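Bifunctional purine biosynthetic protein ADE5,7 (Cryptococcus neoformans var. grubii serotype A, PDB 7LVO) catalyses the second and fifth steps of de novo purine biosynthesis, with the glycinamide ribonucleotide (GAR) synthetase activity in this N-terminal part. Local coordinates at residues L271-M276 and E386-S391; D296-T301 and T318-T323; V313-T318 and V334-P339; V381-E386 and Q455-R460. All coordinates share one frame; numbering follows the deposited sequence.

Interaction 1: residues L271-M276 and E386-S391; sequences LNTGGM and EGYPGS
T273, which packs against Y388 and P389, has its hydroxyl gripped twice. OG1 accepts the N-H of G275 at 3.0 Å, closing an ST turn, and is also hydrogen-bonded to the carbonyl of K262. With OG1 set between the backbone N and the carbonyl carbon (chi1 71°), the methyl CG2 is left to face the tyrosine, 3.5 Å from Y388 CE2. The phenol oxygen has its own partner in this turn. The backbone N of G274 donates to Y388 OH over 3.2 Å, almost straight at 171°. This N-H comes in at the ring edge, near the ring plane. M276 SD adds a Met-aromatic contact, lying 4.1 Å from Y388 CE2 and oblique to the ring. P389 follows Y388 through a cis peptide bond, and its CB sits over the centre of the tyrosine ring. The next ring carbon, P389 CG, lies 3.8 Å from L271 CB. The contact joins the loop before strand 277-280 to the loop after strand 377-384. One straight but fairly long hydrogen bond ties the phenol oxygen to the turn, while methyl, sulfur and proline contacts pack on the ring.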
loop_
_atom_site.group_PDB
_atom_site.type_symbol
_atom_site.label_atom_id
_atom_site.label_comp_id
_atom_site.label_asym_id
_atom_site.label_seq_id
_atom_site.Cartn_x
_atom_site.Cartn_y
_atom_site.Cartn_z
ATOM N N LEU A 271 -10.180 16.689 4.402
ATOM C CA LEU A 271 -8.758 16.422 4.265
ATOM C C LEU A 271 -8.521 14.968 3.859
ATOM O O LEU A 271 -9.364 14.088 4.059
ATOM C CB LEU A 271 -8.029 16.731 5.569
ATOM C CG LEU A 271 -7.813 18.210 5.897
ATOM C CD1 LEU A 271 -9.121 18.913 6.182
ATOM C CD2 LEU A 271 -6.854 18.352 7.074
ATOM N N ASN A 272 -7.351 14.723 3.281
ATOM C CA ASN A 272 -6.984 13.399 2.806
ATOM C C ASN A 272 -6.361 12.575 3.928
ATOM O O ASN A 272 -5.829 13.108 4.904
ATOM C CB ASN A 272 -6.015 13.499 1.628
ATOM C CG ASN A 272 -6.670 14.072 0.382
ATOM O OD1 ASN A 272 -7.177 13.332 -0.463
ATOM N ND2 ASN A 272 -6.666 15.395 0.266
ATOM N N THR A 273 -6.444 11.257 3.774
ATOM C CA THR A 273 -5.903 10.309 4.734
ATOM C C THR A 273 -5.123 9.236 3.985
ATOM O O THR A 273 -5.009 9.262 2.756
ATOM C CB THR A 273 -7.015 9.658 5.576
ATOM O OG1 THR A 273 -7.773 8.741 4.761
ATOM C CG2 THR A 273 -7.942 10.712 6.142
ATOM N N GLY A 274 -4.588 8.278 4.737
ATOM C CA GLY A 274 -3.962 7.117 4.146
ATOM C C GLY A 274 -4.923 6.096 3.590
ATOM O O GLY A 274 -4.490 5.108 2.991
ATOM N N GLY A 275 -6.226 6.314 3.769
ATOM C CA GLY A 275 -7.234 5.391 3.287
ATOM C C GLY A 275 -8.243 5.028 4.356
ATOM O O GLY A 275 -7.890 4.386 5.351
ATOM N N MET A 276 -9.496 5.444 4.170
ATOM C CA MET A 276 -10.561 5.168 5.127
ATOM C C MET A 276 -11.405 3.959 4.747
ATOM O O MET A 276 -12.326 3.608 5.482
ATOM C CB MET A 276 -11.469 6.393 5.277
ATOM C CG MET A 276 -10.812 7.583 5.976
ATOM S SD MET A 276 -10.270 7.198 7.651
ATOM C CE MET A 276 -11.817 6.724 8.429
ATOM N N GLU A 386 -10.296 10.024 17.120
ATOM C CA GLU A 386 -10.830 11.379 17.110
ATOM C C GLU A 386 -9.751 12.378 16.712
ATOM O O GLU A 386 -8.707 12.471 17.366
ATOM C CB GLU A 386 -11.392 11.721 18.489
ATOM C CG GLU A 386 -12.000 13.105 18.595
ATOM C CD GLU A 386 -12.556 13.392 19.984
ATOM O OE1 GLU A 386 -12.587 12.462 20.818
ATOM O OE2 GLU A 386 -12.960 14.544 20.235
ATOM N N GLY A 387 -10.008 13.132 15.640
ATOM C CA GLY A 387 -9.115 14.167 15.158
ATOM C C GLY A 387 -8.382 13.803 13.883
ATOM O O GLY A 387 -8.051 14.697 13.093
ATOM N N TYR A 388 -8.109 12.519 13.675
ATOM C CA TYR A 388 -7.437 12.075 12.459
ATOM C C TYR A 388 -8.175 12.611 11.233
ATOM O O TYR A 388 -9.411 12.623 11.212
ATOM C CB TYR A 388 -7.387 10.542 12.435
ATOM C CG TYR A 388 -6.715 9.945 11.223
ATOM C CD1 TYR A 388 -5.340 9.774 11.182
ATOM C CD2 TYR A 388 -7.459 9.540 10.125
ATOM C CE1 TYR A 388 -4.721 9.228 10.072
ATOM C CE2 TYR A 388 -6.849 8.988 9.018
ATOM C CZ TYR A 388 -5.482 8.838 8.992
ATOM O OH TYR A 388 -4.874 8.282 7.883
ATOM N N PRO A 389 -7.459 13.059 10.186
ATOM C CA PRO A 389 -6.003 13.063 9.992
ATOM C C PRO A 389 -5.251 14.129 10.784
ATOM O O PRO A 389 -4.041 14.274 10.606
ATOM C CB PRO A 389 -5.856 13.331 8.483
ATOM C CG PRO A 389 -7.054 14.149 8.147
ATOM C CD PRO A 389 -8.170 13.624 9.022
ATOM N N GLY A 390 -5.955 14.856 11.642
ATOM C CA GLY A 390 -5.327 15.832 12.506
ATOM C C GLY A 390 -4.721 15.181 13.732
ATOM O O GLY A 390 -4.456 13.977 13.765
ATOM N N SER A 391 -4.499 15.998 14.758
ATOM C CA SER A 391 -4.003 15.481 16.026
ATOM C C SER A 391 -5.077 14.638 16.702
ATOM O O SER A 391 -6.262 14.983 16.689
ATOM C CB SER A 391 -3.577 16.630 16.937
ATOM O OG SER A 391 -4.645 17.536 17.150
#

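Interaction 2: residues D296-T301 and T318-T323; sequences DVLEPT and TGFMIT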
loop_
_atom_site.group_PDB
_atom_site.type_symbol
_atom_site.label_atom_id
_atom_site.label_comp_id
_atom_site.label_asym_id
_atom_site.label_seq_id
_atom_site.Cartn_x
_atom_site.Cartn_y
_atom_site.Cartn_z
ATOM N N ASP A 296 -1.020 -1.626 -21.187
ATOM C CA ASP A 296 -0.403 -0.332 -21.432
ATOM C C ASP A 296 0.451 0.169 -20.278
ATOM O O ASP A 296 1.219 1.121 -20.474
ATOM C CB ASP A 296 -1.483 0.714 -21.741
ATOM C CG ASP A 296 -2.361 0.316 -22.912
ATOM O OD1 ASP A 296 -2.080 -0.730 -23.538
ATOM O OD2 ASP A 296 -3.333 1.045 -23.200
ATOM N N VAL A 297 0.340 -0.430 -19.090
ATOM C CA VAL A 297 1.074 0.057 -17.925
ATOM C C VAL A 297 1.838 -1.074 -17.247
ATOM O O VAL A 297 3.070 -1.047 -17.170
ATOM C CB VAL A 297 0.114 0.737 -16.925
ATOM C CG1 VAL A 297 0.840 1.113 -15.646
ATOM C CG2 VAL A 297 -0.537 1.960 -17.562
ATOM N N LEU A 298 1.114 -2.070 -16.735
ATOM C CA LEU A 298 1.743 -3.089 -15.896
ATOM C C LEU A 298 2.833 -3.841 -16.653
ATOM O O LEU A 298 3.980 -3.915 -16.208
ATOM C CB LEU A 298 0.678 -4.057 -15.377
ATOM C CG LEU A 298 -0.053 -3.628 -14.102
ATOM C CD1 LEU A 298 -0.672 -2.254 -14.257
ATOM C CD2 LEU A 298 -1.114 -4.664 -13.734
ATOM N N GLU A 299 2.490 -4.418 -17.801
ATOM C CA GLU A 299 3.489 -5.188 -18.545
ATOM C C GLU A 299 4.590 -4.292 -19.092
ATOM O O GLU A 299 5.776 -4.654 -18.968
ATOM C CB GLU A 299 2.802 -5.997 -19.651
ATOM C CG GLU A 299 1.987 -7.167 -19.110
ATOM C CD GLU A 299 1.175 -7.880 -20.173
ATOM O OE1 GLU A 299 1.087 -7.366 -21.307
ATOM O OE2 GLU A 299 0.619 -8.954 -19.866
ATOM N N PRO A 300 4.298 -3.142 -19.702
ATOM C CA PRO A 300 5.394 -2.227 -20.066
ATOM C C PRO A 300 6.230 -1.792 -18.877
ATOM O O PRO A 300 7.433 -1.534 -19.032
ATOM C CB PRO A 300 4.664 -1.037 -20.708
ATOM C CG PRO A 300 3.395 -1.621 -21.231
ATOM C CD PRO A 300 2.999 -2.706 -20.250
ATOM N N THR A 301 5.632 -1.699 -17.687
ATOM C CA THR A 301 6.408 -1.342 -16.506
ATOM C C THR A 301 7.381 -2.458 -16.135
ATOM O O THR A 301 8.572 -2.206 -15.918
ATOM C CB THR A 301 5.476 -1.031 -15.332
ATOM O OG1 THR A 301 4.715 0.155 -15.611
ATOM C CG2 THR A 301 6.272 -0.822 -14.057
ATOM N N THR A 318 -0.081 -0.013 -8.442
ATOM C CA THR A 318 -0.185 1.087 -9.391
ATOM C C THR A 318 -1.488 1.831 -9.138
ATOM O O THR A 318 -2.569 1.239 -9.207
ATOM C CB THR A 318 -0.129 0.579 -10.833
ATOM O OG1 THR A 318 1.026 -0.246 -10.999
ATOM C CG2 THR A 318 -0.068 1.743 -11.808
ATOM N N GLY A 319 -1.379 3.116 -8.809
ATOM C CA GLY A 319 -2.548 3.947 -8.629
ATOM C C GLY A 319 -2.930 4.657 -9.907
ATOM O O GLY A 319 -2.161 5.482 -10.411
ATOM N N PHE A 320 -4.109 4.340 -10.434
ATOM C CA PHE A 320 -4.590 4.904 -11.681
ATOM C C PHE A 320 -5.630 5.994 -11.427
ATOM O O PHE A 320 -6.301 6.027 -10.397
ATOM C CB PHE A 320 -5.227 3.822 -12.569
ATOM C CG PHE A 320 -4.267 2.806 -13.083
ATOM C CD1 PHE A 320 -3.959 1.682 -12.335
ATOM C CD2 PHE A 320 -3.675 2.961 -14.324
ATOM C CE1 PHE A 320 -3.075 0.743 -12.813
ATOM C CE2 PHE A 320 -2.794 2.019 -14.804
ATOM C CZ PHE A 320 -2.494 0.910 -14.044
ATOM N N MET A 321 -5.755 6.890 -12.398
ATOM C CA MET A 321 -6.920 7.754 -12.534
ATOM C C MET A 321 -7.532 7.456 -13.895
ATOM O O MET A 321 -6.846 7.555 -14.922
ATOM C CB MET A 321 -6.553 9.235 -12.425
ATOM C CG MET A 321 -7.758 10.151 -12.624
ATOM S SD MET A 321 -7.440 11.878 -12.239
ATOM C CE MET A 321 -7.256 11.802 -10.451
ATOM N N ILE A 322 -8.803 7.064 -13.903
ATOM C CA ILE A 322 -9.522 6.795 -15.141
ATOM C C ILE A 322 -10.044 8.139 -15.642
ATOM O O ILE A 322 -11.075 8.629 -15.179
ATOM C CB ILE A 322 -10.654 5.788 -14.940
ATOM C CG1 ILE A 322 -10.124 4.510 -14.290
ATOM C CG2 ILE A 322 -11.325 5.481 -16.276
ATOM C CD1 ILE A 322 -8.989 3.852 -15.041
ATOM N N THR A 323 -9.323 8.752 -16.569
ATOM C CA THR A 323 -9.737 10.021 -17.145
ATOM C C THR A 323 -10.636 9.770 -18.351
ATOM O O THR A 323 -10.838 8.632 -18.783
ATOM C CB THR A 323 -8.523 10.855 -17.554
ATOM O OG1 THR A 323 -7.946 10.310 -18.746
ATOM C CG2 THR A 323 -7.477 10.864 -16.439
#
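Helix 287-307 packs here on the antiparallel sheet of the ATP-grasp domain, against strand 315-323. The two segments run nearly antiparallel, with axes 10.7 Å apart and 149° between their directions. The contact is entirely apolar and centres on F320. Its ring points its outer edge at the helix. V297 CG2 lies 3.6 Å from F320 CE2. L298 CD1 lies 3.7 Å from F320 CZ, close to the ring plane. The ring is thus met at its rim by two branched side chains. V297 comes head-on toward it, whereas L298 approaches at a slant. V297 CG1 is anti to the backbone N (chi1 174°), which also brings it to the methyl of T318, 4.0 Å from T318 CG2. The helix is irregular at this point. It has a wider pi-type turn at 296-298 and a kink at P300, which has no N-H to give. The carbonyl of V297 is held twice nevertheless, by T301 N at 2.7 Å and by T301 OG1 at 2.6 Å. The hydroxyl approaches from above the carbonyl plane. T301 OG1 also bonds to the hydroxyl of Y332 on strand 326-333. Around the contact, L298 packs on V243 of strand 240-248 and V297 on V329 of strand 326-333. With V297 also on T318, the helix touches three strands of the sheet.

Interaction 3: residues V313-T318 and V334-P339; sequences VGMLFT and VRFGDP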
loop_
_atom_site.group_PDB
_atom_site.type_symbol
_atom_site.label_atom_id
_atom_site.label_comp_id
_atom_site.label_asym_id
_atom_site.label_seq_id
_atom_site.Cartn_x
_atom_site.Cartn_y
_atom_site.Cartn_z
ATOM N N VAL A 313 10.727 -7.069 -8.363
ATOM C CA VAL A 313 10.202 -8.248 -7.688
ATOM C C VAL A 313 9.405 -7.780 -6.479
ATOM O O VAL A 313 9.865 -6.914 -5.723
ATOM C CB VAL A 313 11.329 -9.211 -7.268
ATOM C CG1 VAL A 313 10.746 -10.432 -6.577
ATOM C CG2 VAL A 313 12.158 -9.624 -8.482
ATOM N N GLY A 314 8.210 -8.340 -6.305
ATOM C CA GLY A 314 7.383 -7.996 -5.164
ATOM C C GLY A 314 5.965 -7.627 -5.545
ATOM O O GLY A 314 5.418 -8.153 -6.521
ATOM N N MET A 315 5.361 -6.722 -4.778
ATOM C CA MET A 315 3.989 -6.280 -4.999
ATOM C C MET A 315 4.034 -4.908 -5.661
ATOM O O MET A 315 4.412 -3.916 -5.028
ATOM C CB MET A 315 3.209 -6.238 -3.682
ATOM C CG MET A 315 1.919 -5.429 -3.740
ATOM S SD MET A 315 0.915 -5.770 -5.202
ATOM C CE MET A 315 0.657 -7.535 -5.041
ATOM N N LEU A 316 3.639 -4.854 -6.934
ATOM C CA LEU A 316 3.539 -3.598 -7.666
ATOM C C LEU A 316 2.132 -3.033 -7.484
ATOM O O LEU A 316 1.159 -3.590 -8.003
ATOM C CB LEU A 316 3.864 -3.804 -9.142
ATOM C CG LEU A 316 3.790 -2.546 -10.003
ATOM C CD1 LEU A 316 4.910 -1.591 -9.632
ATOM C CD2 LEU A 316 3.829 -2.893 -11.484
ATOM N N PHE A 317 2.025 -1.938 -6.738
ATOM C CA PHE A 317 0.760 -1.238 -6.519
ATOM C C PHE A 317 0.756 0.002 -7.412
ATOM O O PHE A 317 1.499 0.963 -7.163
ATOM C CB PHE A 317 0.593 -0.857 -5.047
ATOM C CG PHE A 317 -0.664 -0.082 -4.749
ATOM C CD1 PHE A 317 -0.795 1.241 -5.144
ATOM C CD2 PHE A 317 -1.708 -0.670 -4.058
ATOM C CE1 PHE A 317 -1.948 1.956 -4.866
ATOM C CE2 PHE A 317 -2.863 0.046 -3.773
ATOM C CZ PHE A 317 -2.975 1.360 -4.180
ATOM N N THR A 318 -0.081 -0.013 -8.442
ATOM C CA THR A 318 -0.185 1.087 -9.391
ATOM C C THR A 318 -1.488 1.831 -9.138
ATOM O O THR A 318 -2.569 1.239 -9.207
ATOM C CB THR A 318 -0.129 0.579 -10.833
ATOM O OG1 THR A 318 1.026 -0.246 -10.999
ATOM C CG2 THR A 318 -0.068 1.743 -11.808
ATOM N N VAL A 334 5.355 0.339 -4.241
ATOM C CA VAL A 334 6.119 -0.887 -4.455
ATOM C C VAL A 334 5.896 -1.876 -3.325
ATOM O O VAL A 334 6.804 -2.633 -2.958
ATOM C CB VAL A 334 7.620 -0.576 -4.620
ATOM C CG1 VAL A 334 7.854 0.331 -5.842
ATOM C CG2 VAL A 334 8.175 0.068 -3.353
ATOM N N ARG A 335 4.690 -1.879 -2.768
ATOM C CA ARG A 335 4.334 -2.799 -1.699
ATOM C C ARG A 335 2.818 -2.854 -1.598
ATOM O O ARG A 335 2.104 -2.087 -2.247
ATOM C CB ARG A 335 4.965 -2.379 -0.367
ATOM C CG ARG A 335 5.088 -0.872 -0.151
ATOM C CD ARG A 335 3.752 -0.173 -0.213
ATOM N NE ARG A 335 3.880 1.272 -0.033
ATOM C CZ ARG A 335 2.859 2.120 -0.022
ATOM N NH1 ARG A 335 1.614 1.700 -0.157
ATOM N NH2 ARG A 335 3.095 3.418 0.131
ATOM N N PHE A 336 2.334 -3.785 -0.779
ATOM C CA PHE A 336 0.899 -3.900 -0.564
ATOM C C PHE A 336 0.328 -2.578 -0.057
ATOM O O PHE A 336 1.008 -1.794 0.610
ATOM C CB PHE A 336 0.586 -5.019 0.423
ATOM C CG PHE A 336 0.631 -6.391 -0.185
ATOM C CD1 PHE A 336 -0.411 -6.842 -0.968
ATOM C CD2 PHE A 336 1.717 -7.235 0.033
ATOM C CE1 PHE A 336 -0.373 -8.103 -1.536
ATOM C CE2 PHE A 336 1.748 -8.496 -0.521
ATOM C CZ PHE A 336 0.705 -8.931 -1.307
ATOM N N GLY A 337 -0.937 -2.329 -0.395
ATOM C CA GLY A 337 -1.610 -1.111 -0.010
ATOM C C GLY A 337 -2.459 -1.292 1.237
ATOM O O GLY A 337 -2.844 -2.400 1.605
ATOM N N ASP A 338 -2.751 -0.172 1.893
ATOM C CA ASP A 338 -3.566 -0.159 3.102
ATOM C C ASP A 338 -4.617 0.930 2.929
ATOM O O ASP A 338 -4.254 2.101 2.696
ATOM C CB ASP A 338 -2.699 0.092 4.335
ATOM C CG ASP A 338 -3.436 -0.174 5.633
ATOM O OD1 ASP A 338 -4.558 0.317 5.792
ATOM O OD2 ASP A 338 -2.887 -0.906 6.485
ATOM N N PRO A 339 -5.918 0.617 3.049
ATOM C CA PRO A 339 -6.517 -0.666 3.430
ATOM C C PRO A 339 -6.944 -1.574 2.275
ATOM O O PRO A 339 -7.813 -2.414 2.475
ATOM C CB PRO A 339 -7.751 -0.226 4.228
ATOM C CG PRO A 339 -8.201 1.011 3.475
ATOM C CD PRO A 339 -6.933 1.687 2.969
HETATM O O HOH W 1 6.687 -5.451 -2.641
#
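M315 and F336 make the main side-chain contact. The M315 methylene lies over one face of the ring in a CH-pi contact, with CG 3.9 Å from the F336 centroid and 14° off the ring normal. The sulfur sits farther out above the same ring, a Met-aromatic contact. CG is anti to the backbone N (chi1 164°), and bends at the next two torsions curl the chain over the phenyl, so that M315 CE ends 3.7 Å from F336 CE1. F317 packs on the backbone of the loop. Its CB is 3.4 Å from R335 O, and its CD2 is 4.1 Å from G337 CA. The polar link is indirect. One water accepts from M315 N at 2.8 Å and donates to V334 O at 2.8 Å, bridging the two backbones. The guanidinium of R335 pairs with E143, whose carboxylate also takes the N-H of V334. The loop 334-339 directly follows N333, a predicted magnesium ligand. Strand 315-323 packs on this loop through M315 and F317. Between the two segments, the polar link is made by backbone atoms through the water, which satisfies one buried amide and one carbonyl.

Interaction 4: residues V381-E386 and Q455-R460; sequences VVLASE and QGQTFR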
loop_
_atom_site.group_PDB
_atom_site.type_symbol
_atom_site.label_atom_id
_atom_site.label_comp_id
_atom_site.label_asym_id
_atom_site.label_seq_id
_atom_site.Cartn_x
_atom_site.Cartn_y
_atom_site.Cartn_z
ATOM N N VAL A 381 -13.622 -1.223 5.992
ATOM C CA VAL A 381 -14.077 0.056 6.534
ATOM C C VAL A 381 -13.217 0.385 7.747
ATOM O O VAL A 381 -13.163 -0.392 8.707
ATOM C CB VAL A 381 -15.562 0.020 6.912
ATOM C CG1 VAL A 381 -15.970 1.355 7.537
ATOM C CG2 VAL A 381 -16.422 -0.282 5.691
ATOM N N VAL A 382 -12.561 1.540 7.708
ATOM C CA VAL A 382 -11.575 1.921 8.708
ATOM C C VAL A 382 -12.259 2.667 9.846
ATOM O O VAL A 382 -13.110 3.538 9.624
ATOM C CB VAL A 382 -10.459 2.781 8.076
ATOM C CG1 VAL A 382 -9.550 3.354 9.158
ATOM C CG2 VAL A 382 -9.649 1.963 7.075
ATOM N N LEU A 383 -11.882 2.318 11.071
ATOM C CA LEU A 383 -12.228 3.077 12.264
ATOM C C LEU A 383 -10.992 3.847 12.715
ATOM O O LEU A 383 -9.937 3.249 12.953
ATOM C CB LEU A 383 -12.727 2.156 13.370
ATOM C CG LEU A 383 -14.244 2.063 13.538
ATOM C CD1 LEU A 383 -14.920 1.592 12.267
ATOM C CD2 LEU A 383 -14.588 1.132 14.697
ATOM N N ALA A 384 -11.119 5.168 12.816
ATOM C CA ALA A 384 -9.995 6.037 13.128
ATOM C C ALA A 384 -10.210 6.723 14.475
ATOM O O ALA A 384 -11.292 6.675 15.060
ATOM C CB ALA A 384 -9.791 7.082 12.023
ATOM N N SER A 385 -9.155 7.374 14.948
ATOM C CA SER A 385 -9.175 8.079 16.221
ATOM C C SER A 385 -9.696 9.501 16.050
ATOM O O SER A 385 -9.552 10.115 14.993
ATOM C CB SER A 385 -7.771 8.117 16.834
ATOM O OG SER A 385 -7.283 6.811 17.103
ATOM N N GLU A 386 -10.296 10.024 17.120
ATOM C CA GLU A 386 -10.830 11.379 17.110
ATOM C C GLU A 386 -9.751 12.378 16.712
ATOM O O GLU A 386 -8.707 12.471 17.366
ATOM C CB GLU A 386 -11.392 11.721 18.489
ATOM C CG GLU A 386 -12.000 13.105 18.595
ATOM C CD GLU A 386 -12.556 13.392 19.984
ATOM O OE1 GLU A 386 -12.587 12.462 20.818
ATOM O OE2 GLU A 386 -12.960 14.544 20.235
ATOM N N GLN A 455 -13.717 5.373 22.715
ATOM C CA GLN A 455 -14.013 6.794 22.815
ATOM C C GLN A 455 -13.478 7.543 21.603
ATOM O O GLN A 455 -12.300 7.432 21.253
ATOM C CB GLN A 455 -13.409 7.362 24.101
ATOM C CG GLN A 455 -13.767 8.815 24.375
ATOM C CD GLN A 455 -15.247 9.011 24.649
ATOM O OE1 GLN A 455 -15.900 8.156 25.249
ATOM N NE2 GLN A 455 -15.784 10.137 24.202
ATOM N N GLY A 456 -14.357 8.307 20.964
ATOM C CA GLY A 456 -13.976 9.115 19.823
ATOM C C GLY A 456 -13.836 8.372 18.516
ATOM O O GLY A 456 -13.284 8.932 17.559
ATOM N N GLN A 457 -14.307 7.133 18.438
ATOM C CA GLN A 457 -14.165 6.373 17.202
ATOM C C GLN A 457 -14.865 7.098 16.061
ATOM O O GLN A 457 -15.965 7.633 16.226
ATOM C CB GLN A 457 -14.734 4.966 17.368
ATOM C CG GLN A 457 -16.233 4.909 17.618
ATOM C CD GLN A 457 -16.735 3.485 17.782
ATOM O OE1 GLN A 457 -15.963 2.530 17.689
ATOM N NE2 GLN A 457 -18.031 3.336 18.031
ATOM N N THR A 458 -14.220 7.106 14.896
ATOM C CA THR A 458 -14.732 7.780 13.714
ATOM C C THR A 458 -14.606 6.859 12.507
ATOM O O THR A 458 -13.665 6.076 12.403
ATOM C CB THR A 458 -13.972 9.087 13.436
ATOM O OG1 THR A 458 -13.829 9.823 14.659
ATOM C CG2 THR A 458 -14.720 9.928 12.413
ATOM N N PHE A 459 -15.568 6.963 11.595
ATOM C CA PHE A 459 -15.546 6.169 10.371
ATOM C C PHE A 459 -16.568 6.750 9.406
ATOM O O PHE A 459 -17.522 7.416 9.815
ATOM C CB PHE A 459 -15.841 4.691 10.655
ATOM C CG PHE A 459 -17.197 4.437 11.247
ATOM C CD1 PHE A 459 -17.381 4.447 12.624
ATOM C CD2 PHE A 459 -18.290 4.184 10.435
ATOM C CE1 PHE A 459 -18.620 4.219 13.170
ATOM C CE2 PHE A 459 -19.544 3.965 10.980
ATOM C CZ PHE A 459 -19.708 3.974 12.348
ATOM N N ARG A 460 -16.350 6.494 8.119
ATOM C CA ARG A 460 -17.280 6.902 7.074
ATOM C C ARG A 460 -18.345 5.827 6.886
ATOM O O ARG A 460 -18.035 4.637 6.822
ATOM C CB ARG A 460 -16.539 7.149 5.760
ATOM C CG ARG A 460 -15.690 8.410 5.753
ATOM C CD ARG A 460 -14.948 8.587 4.431
ATOM N NE ARG A 460 -15.849 8.585 3.280
ATOM C CZ ARG A 460 -15.486 8.912 2.044
ATOM N NH1 ARG A 460 -14.255 9.302 1.763
ATOM N NH2 ARG A 460 -16.385 8.845 1.067
HETATM O O HOH W 2 -14.227 4.663 7.321
HETATM O O HOH W 3 -10.136 8.107 19.346
#
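A384 and T458 make the tight centre of this contact, an antiparallel hydrogen-bonded pair. A384 N donates to T458 O over 2.7 Å, at 172° and in the carbonyl plane. The return bond, T458 N to A384 O, is longer at 3.0 Å and more bent, at 148°. Beside this bridge the packing stays close. The CB of F459 lies 3.1 Å from V382 O and also touches L383, with L383 CD1 3.6 Å from F459 CB. With F459 CG between the backbone N and the carbonyl carbon (chi1 62°), the ring runs beside L383, pointing the same way. I449 of helix 438-449 packs on both residues. Beyond L383 the chains diverge, and a water donates to V382 O and accepts from R460 N, 2.9 Å away. At exposed E386 they stay close, but E386 N makes no bond to G456 O. It goes instead to a second water, which donates to Q455 O at 3.0 Å. The extended glutamate chain runs past G456, with E386 CB 3.5 Å from G456 O and OE1 near the glycine CA. T458 OG1 donates to G456 O at 3.1 Å within its own segment. The guanidinium of R460 finds its partners outside the pair, in D462 and the carbonyl of R263. Strand 377-384 bonds to M276 at V382 and then to T458 at A384. The pairing of this strand in the C domain is thus extended by one directional bridge, with a water-mediated link on each side of it.

How the interactions relate
Interactions 2 and 3 are buried and both use strand 315-323 of the ATP-grasp domain, meeting at T318. Interaction 2 is dry and apolar, a helix on a sheet. Interaction 3 lies nearest the chain centre and adds a bridging water to its aromatic packing. Interaction 1 is a surface contact between two loops. Interaction 4, partly buried, combines a backbone bridge with L383-F459 packing and bridging waters. These two share E386 and lie on the same side of the chain's centre, connected through M276 and V382. P339 of interaction 3 packs on G275 of interaction 1 and V382 of interaction 4, joining the two groups. Interaction 2 touches neither interaction 1 nor interaction 4.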